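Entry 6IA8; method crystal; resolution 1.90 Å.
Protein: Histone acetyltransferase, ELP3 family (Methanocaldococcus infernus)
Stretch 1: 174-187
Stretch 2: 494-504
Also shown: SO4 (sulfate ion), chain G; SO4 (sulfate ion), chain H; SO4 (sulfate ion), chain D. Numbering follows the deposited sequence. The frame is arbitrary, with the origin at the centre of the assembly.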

# COMPACT_ATOMS: atom_id res chain seq x y z
N ALA A 174 21.21 -12.33 -1.02
CA ALA A 174 19.86 -12.83 -0.83
C ALA A 174 18.89 -12.19 -1.82
O ALA A 174 17.96 -12.84 -2.33
CB ALA A 174 19.41 -12.56 0.61
N GLN A 175 19.07 -10.90 -2.08
CA GLN A 175 18.21 -10.23 -3.06
C GLN A 175 18.41 -10.83 -4.45
O GLN A 175 17.44 -11.13 -5.16
CB GLN A 175 18.49 -8.72 -3.06
CG GLN A 175 18.02 -8.03 -1.80
CD GLN A 175 18.53 -6.61 -1.68
OE1 GLN A 175 19.60 -6.31 -2.17
NE2 GLN A 175 17.77 -5.74 -0.98
N LYS A 176 19.67 -11.05 -4.83
CA LYS A 176 19.96 -11.58 -6.16
C LYS A 176 19.39 -12.97 -6.30
O LYS A 176 18.76 -13.30 -7.31
CB LYS A 176 21.47 -11.59 -6.40
CG LYS A 176 21.89 -12.07 -7.76
N ILE A 177 19.58 -13.81 -5.28
CA ILE A 177 19.03 -15.16 -5.30
C ILE A 177 17.51 -15.10 -5.44
O ILE A 177 16.91 -15.89 -6.19
CB ILE A 177 19.44 -15.93 -4.04
CG1 ILE A 177 20.95 -16.17 -4.04
CG2 ILE A 177 18.63 -17.23 -3.95
CD1 ILE A 177 21.49 -16.68 -2.70
N ASN A 178 16.86 -14.19 -4.71
CA ASN A 178 15.40 -14.15 -4.69
C ASN A 178 14.81 -13.78 -6.05
O ASN A 178 13.66 -14.11 -6.32
CB ASN A 178 14.92 -13.16 -3.63
CG ASN A 178 13.44 -13.22 -3.42
OD1 ASN A 178 12.71 -12.36 -3.85
ND2 ASN A 178 12.98 -14.26 -2.77
N GLU A 179 15.59 -13.14 -6.93
CA GLU A 179 15.06 -12.72 -8.22
C GLU A 179 14.52 -13.89 -9.02
O GLU A 179 13.65 -13.69 -9.87
CB GLU A 179 16.12 -11.98 -9.05
CG GLU A 179 16.56 -10.67 -8.44
CD GLU A 179 17.55 -9.92 -9.26
OE1 GLU A 179 17.73 -10.33 -10.40
OE2 GLU A 179 18.12 -8.92 -8.78
N THR A 180 15.04 -15.11 -8.77
CA THR A 180 14.61 -16.31 -9.49
C THR A 180 14.21 -17.45 -8.54
O THR A 180 14.18 -18.62 -8.96
CB THR A 180 15.71 -16.80 -10.43
OG1 THR A 180 16.89 -17.06 -9.69
CG2 THR A 180 16.04 -15.76 -11.49
N ALA A 181 13.87 -17.13 -7.30
CA ALA A 181 13.54 -18.15 -6.32
C ALA A 181 12.13 -18.70 -6.53
O ALA A 181 11.34 -18.19 -7.33
CB ALA A 181 13.68 -17.59 -4.90
N LYS A 182 11.81 -19.76 -5.77
CA LYS A 182 10.46 -20.31 -5.81
C LYS A 182 9.45 -19.39 -5.12
O LYS A 182 8.28 -19.36 -5.50
CB LYS A 182 10.44 -21.69 -5.17
CG LYS A 182 11.10 -22.78 -6.01
CD LYS A 182 10.92 -24.17 -5.38
N HIS A 183 9.88 -18.64 -4.12
CA HIS A 183 9.02 -17.69 -3.40
C HIS A 183 9.61 -16.31 -3.63
O HIS A 183 10.57 -15.91 -2.97
CB HIS A 183 8.96 -18.03 -1.91
CG HIS A 183 8.59 -19.45 -1.63
ND1 HIS A 183 7.29 -19.91 -1.72
CD2 HIS A 183 9.34 -20.51 -1.25
CE1 HIS A 183 7.26 -21.20 -1.40
NE2 HIS A 183 8.49 -21.58 -1.11
N ARG A 184 9.09 -15.59 -4.61
CA ARG A 184 9.66 -14.30 -4.99
C ARG A 184 9.05 -13.17 -4.19
O ARG A 184 7.83 -13.10 -4.03
CB ARG A 184 9.45 -14.04 -6.47
CG ARG A 184 10.08 -15.08 -7.36
CD ARG A 184 10.35 -14.50 -8.72
NE ARG A 184 10.75 -15.49 -9.70
CZ ARG A 184 11.09 -15.21 -10.96
NH1 ARG A 184 11.10 -13.94 -11.37
NH2 ARG A 184 11.43 -16.18 -11.79
N CYS A 185 9.92 -12.28 -3.68
CA CYS A 185 9.47 -11.07 -2.99
C CYS A 185 9.10 -10.04 -4.05
O CYS A 185 9.97 -9.35 -4.60
CB CYS A 185 10.54 -10.55 -2.05
SG CYS A 185 9.96 -9.03 -1.16
N VAL A 186 7.80 -9.96 -4.39
CA VAL A 186 7.37 -9.03 -5.43
C VAL A 186 7.05 -7.65 -4.88
O VAL A 186 6.89 -6.71 -5.66
CB VAL A 186 6.14 -9.56 -6.19
CG1 VAL A 186 6.49 -10.90 -6.86
CG2 VAL A 186 4.92 -9.68 -5.27
N ALA A 187 6.99 -7.48 -3.57
CA ALA A 187 6.71 -6.19 -2.96
C ALA A 187 7.21 -6.24 -1.52
O ALA A 187 7.11 -7.28 -0.86
CB ALA A 187 5.22 -5.84 -2.98
N SER A 494 10.67 -1.47 -8.80
CA SER A 494 10.38 -2.88 -9.01
C SER A 494 10.64 -3.65 -7.73
O SER A 494 11.68 -3.45 -7.10
CB SER A 494 11.27 -3.45 -10.13
OG SER A 494 11.14 -4.87 -10.26
N GLY A 495 9.74 -4.56 -7.39
CA GLY A 495 10.06 -5.53 -6.35
C GLY A 495 11.24 -6.38 -6.77
O GLY A 495 11.53 -6.57 -7.96
N ILE A 496 11.95 -6.90 -5.76
CA ILE A 496 13.11 -7.75 -6.03
C ILE A 496 12.72 -8.87 -6.99
O ILE A 496 13.43 -9.15 -7.96
CB ILE A 496 13.68 -8.30 -4.71
CG1 ILE A 496 14.18 -7.14 -3.85
CG2 ILE A 496 14.77 -9.31 -4.99
CD1 ILE A 496 14.28 -7.47 -2.35
N GLY A 497 11.59 -9.53 -6.73
CA GLY A 497 11.17 -10.67 -7.52
C GLY A 497 10.46 -10.33 -8.82
O GLY A 497 9.99 -11.24 -9.51
N VAL A 498 10.39 -9.05 -9.17
CA VAL A 498 9.76 -8.61 -10.41
C VAL A 498 10.78 -8.06 -11.41
O VAL A 498 10.41 -7.75 -12.56
CB VAL A 498 8.68 -7.54 -10.14
CG1 VAL A 498 7.82 -7.30 -11.38
CG2 VAL A 498 7.82 -7.91 -8.96
N ARG A 499 12.04 -7.90 -11.01
CA ARG A 499 13.03 -7.31 -11.89
C ARG A 499 13.09 -8.07 -13.21
O ARG A 499 13.22 -7.47 -14.28
CB ARG A 499 14.39 -7.29 -11.19
CG ARG A 499 14.41 -6.35 -9.97
CD ARG A 499 15.70 -6.44 -9.17
NE ARG A 499 15.74 -5.45 -8.10
CZ ARG A 499 16.52 -5.52 -7.03
NH1 ARG A 499 17.35 -6.55 -6.87
NH2 ARG A 499 16.48 -4.57 -6.10
N GLU A 500 12.98 -9.40 -13.14
CA GLU A 500 13.07 -10.22 -14.35
C GLU A 500 12.00 -9.83 -15.35
O GLU A 500 12.24 -9.82 -16.56
CB GLU A 500 12.96 -11.71 -13.99
CG GLU A 500 13.47 -12.65 -15.06
CD GLU A 500 14.93 -12.44 -15.37
OE1 GLU A 500 15.24 -11.95 -16.48
OE2 GLU A 500 15.78 -12.75 -14.51
N TYR A 501 10.81 -9.48 -14.86
CA TYR A 501 9.72 -9.08 -15.74
C TYR A 501 10.09 -7.84 -16.54
O TYR A 501 9.85 -7.77 -17.75
CB TYR A 501 8.46 -8.82 -14.92
CG TYR A 501 7.27 -8.31 -15.72
CD1 TYR A 501 6.40 -9.19 -16.36
CD2 TYR A 501 7.03 -6.95 -15.86
CE1 TYR A 501 5.31 -8.72 -17.09
CE2 TYR A 501 5.95 -6.47 -16.58
CZ TYR A 501 5.09 -7.35 -17.21
OH TYR A 501 4.02 -6.88 -17.92
N TYR A 502 10.69 -6.85 -15.88
CA TYR A 502 11.08 -5.63 -16.59
C TYR A 502 12.29 -5.85 -17.49
O TYR A 502 12.41 -5.18 -18.53
CB TYR A 502 11.33 -4.51 -15.57
CG TYR A 502 10.03 -4.15 -14.81
CD1 TYR A 502 9.03 -3.47 -15.45
CD2 TYR A 502 9.81 -4.55 -13.49
CE1 TYR A 502 7.83 -3.18 -14.81
CE2 TYR A 502 8.62 -4.28 -12.84
CZ TYR A 502 7.64 -3.57 -13.50
OH TYR A 502 6.45 -3.26 -12.88
N ARG A 503 13.17 -6.78 -17.15
CA ARG A 503 14.25 -7.11 -18.06
C ARG A 503 13.70 -7.61 -19.39
O ARG A 503 14.21 -7.24 -20.45
CB ARG A 503 15.19 -8.15 -17.45
CG ARG A 503 15.99 -7.61 -16.29
CD ARG A 503 17.17 -8.57 -15.91
NE ARG A 503 17.88 -8.02 -14.75
CZ ARG A 503 17.75 -8.44 -13.50
NH1 ARG A 503 16.93 -9.45 -13.22
NH2 ARG A 503 18.44 -7.86 -12.53
N LYS A 504 12.65 -8.44 -19.34
CA LYS A 504 12.02 -8.90 -20.58
C LYS A 504 11.53 -7.73 -21.43
O LYS A 504 11.44 -7.85 -22.65
CB LYS A 504 10.84 -9.83 -20.25
CG LYS A 504 11.16 -11.31 -20.14
CD LYS A 504 11.68 -11.69 -18.78
CE LYS A 504 11.83 -13.21 -18.65
NZ LYS A 504 10.51 -13.91 -18.67
S SO4 G . 20.60 -5.95 -15.51
O1 SO4 G . 19.27 -5.54 -15.07
O2 SO4 G . 20.49 -6.54 -16.84
O3 SO4 G . 21.15 -6.92 -14.58
O4 SO4 G . 21.48 -4.79 -15.57
S SO4 H . 8.58 -25.30 -0.84
O1 SO4 H . 9.48 -24.80 -1.89
O2 SO4 H . 7.43 -25.93 -1.47
O3 SO4 H . 9.29 -26.27 -0.01
O4 SO4 H . 8.12 -24.19 -0.00
S SO4 D . 1.25 -8.92 -19.36
O1 SO4 D . 1.45 -7.92 -20.42
O2 SO4 D . 0.66 -10.11 -20.04
O3 SO4 D . 2.53 -9.23 -18.74
O4 SO4 D . 0.28 -8.41 -18.38
O HOH W 1 13.09 -10.93 -10.59
O HOH W 2 7.03 -4.53 -8.33

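The first stretch enters the contact as part of a helix, and its first residue to meet the second stretch is Gln-175. Its backbone O lies 3.2 Å from CG2 of Ile-496, while its CG is 3.8 Å from CD1 of the same residue. The aliphatic part of the glutamine thus packs against the isoleucine, and its NE2 is hydrogen-bonded elsewhere in the structure. Ile-496, with its CA-to-CB bond pointing toward the first stretch, suits this buried position because a branched hydrocarbon side chain can fill space without needing polar partners.

Asn-178 also touches Ile-496, but its main task is to organise its own stretch. Its OD1 accepts a hydrogen bond from N of Cys-185 at 2.8 Å, and its ND2 donates one to O of His-183 at 2.9 Å. An amide, offering both a donor and an acceptor, can serve two backbone groups at once; here it ties the helix to the strand after the type I turn that runs from Asn-178 to Ala-181.

Glu-179 makes the salt bridges between the stretches. Its CA-to-CB bond points sideways, yet the extended side chain brings its carboxylate to two arginines of the second helix. OE2 forms a salt bridge with NH1 of Arg-499 at 3.1 Å, and OE1 forms another with NH1 of Arg-503, also at 3.1 Å, supplemented by a weak bond from NH2 of Arg-503 to OE1 at 3.3 Å. The two arginines are four residues apart, one helical turn, so both can reach the same carboxylate, and each meets it at the edge of its guanidinium, where the N-H groups point. On the way, CG of Glu-179 passes 3.5 Å from O of Ile-496. The backbone is bridged as well: water 1 donates to O of Glu-179 (2.9 Å) and to O of Ile-496 (3.2 Å), and accepts from N of Glu-500 (3.0 Å).

Beyond the turn, Arg-184 begins the strand and reaches back across Gly-497. Its CD lies 3.4 Å from O of Gly-497, to which its NH1 donates a weak hydrogen bond at 3.5 Å. Gly-497 has no side chain, and the space is needed: an ideal CB there would sit 2.6 Å from CB of Arg-184, a clash.

The one direct backbone hydrogen bond between the stretches runs from N of Gly-497 to O of Cys-185, short at 2.7 Å; an ideal CB on Gly-497 would also be tight against this O, at 3.0 Å.

Val-186 closes the contact. Its CB is 3.6 Å from CG2 of Val-498, a compact apolar pairing of two branched side chains. Its O lies 3.5 Å from CA of Gly-495 in a CA-H...O contact, and water 2 links the same two residues, accepting from N of Gly-495 at 2.9 Å and donating weakly to O of Val-186 at 3.4 Å. Glycine again suits the site, since an ideal CB on Gly-495 would fall 2.0 Å from O of Val-186.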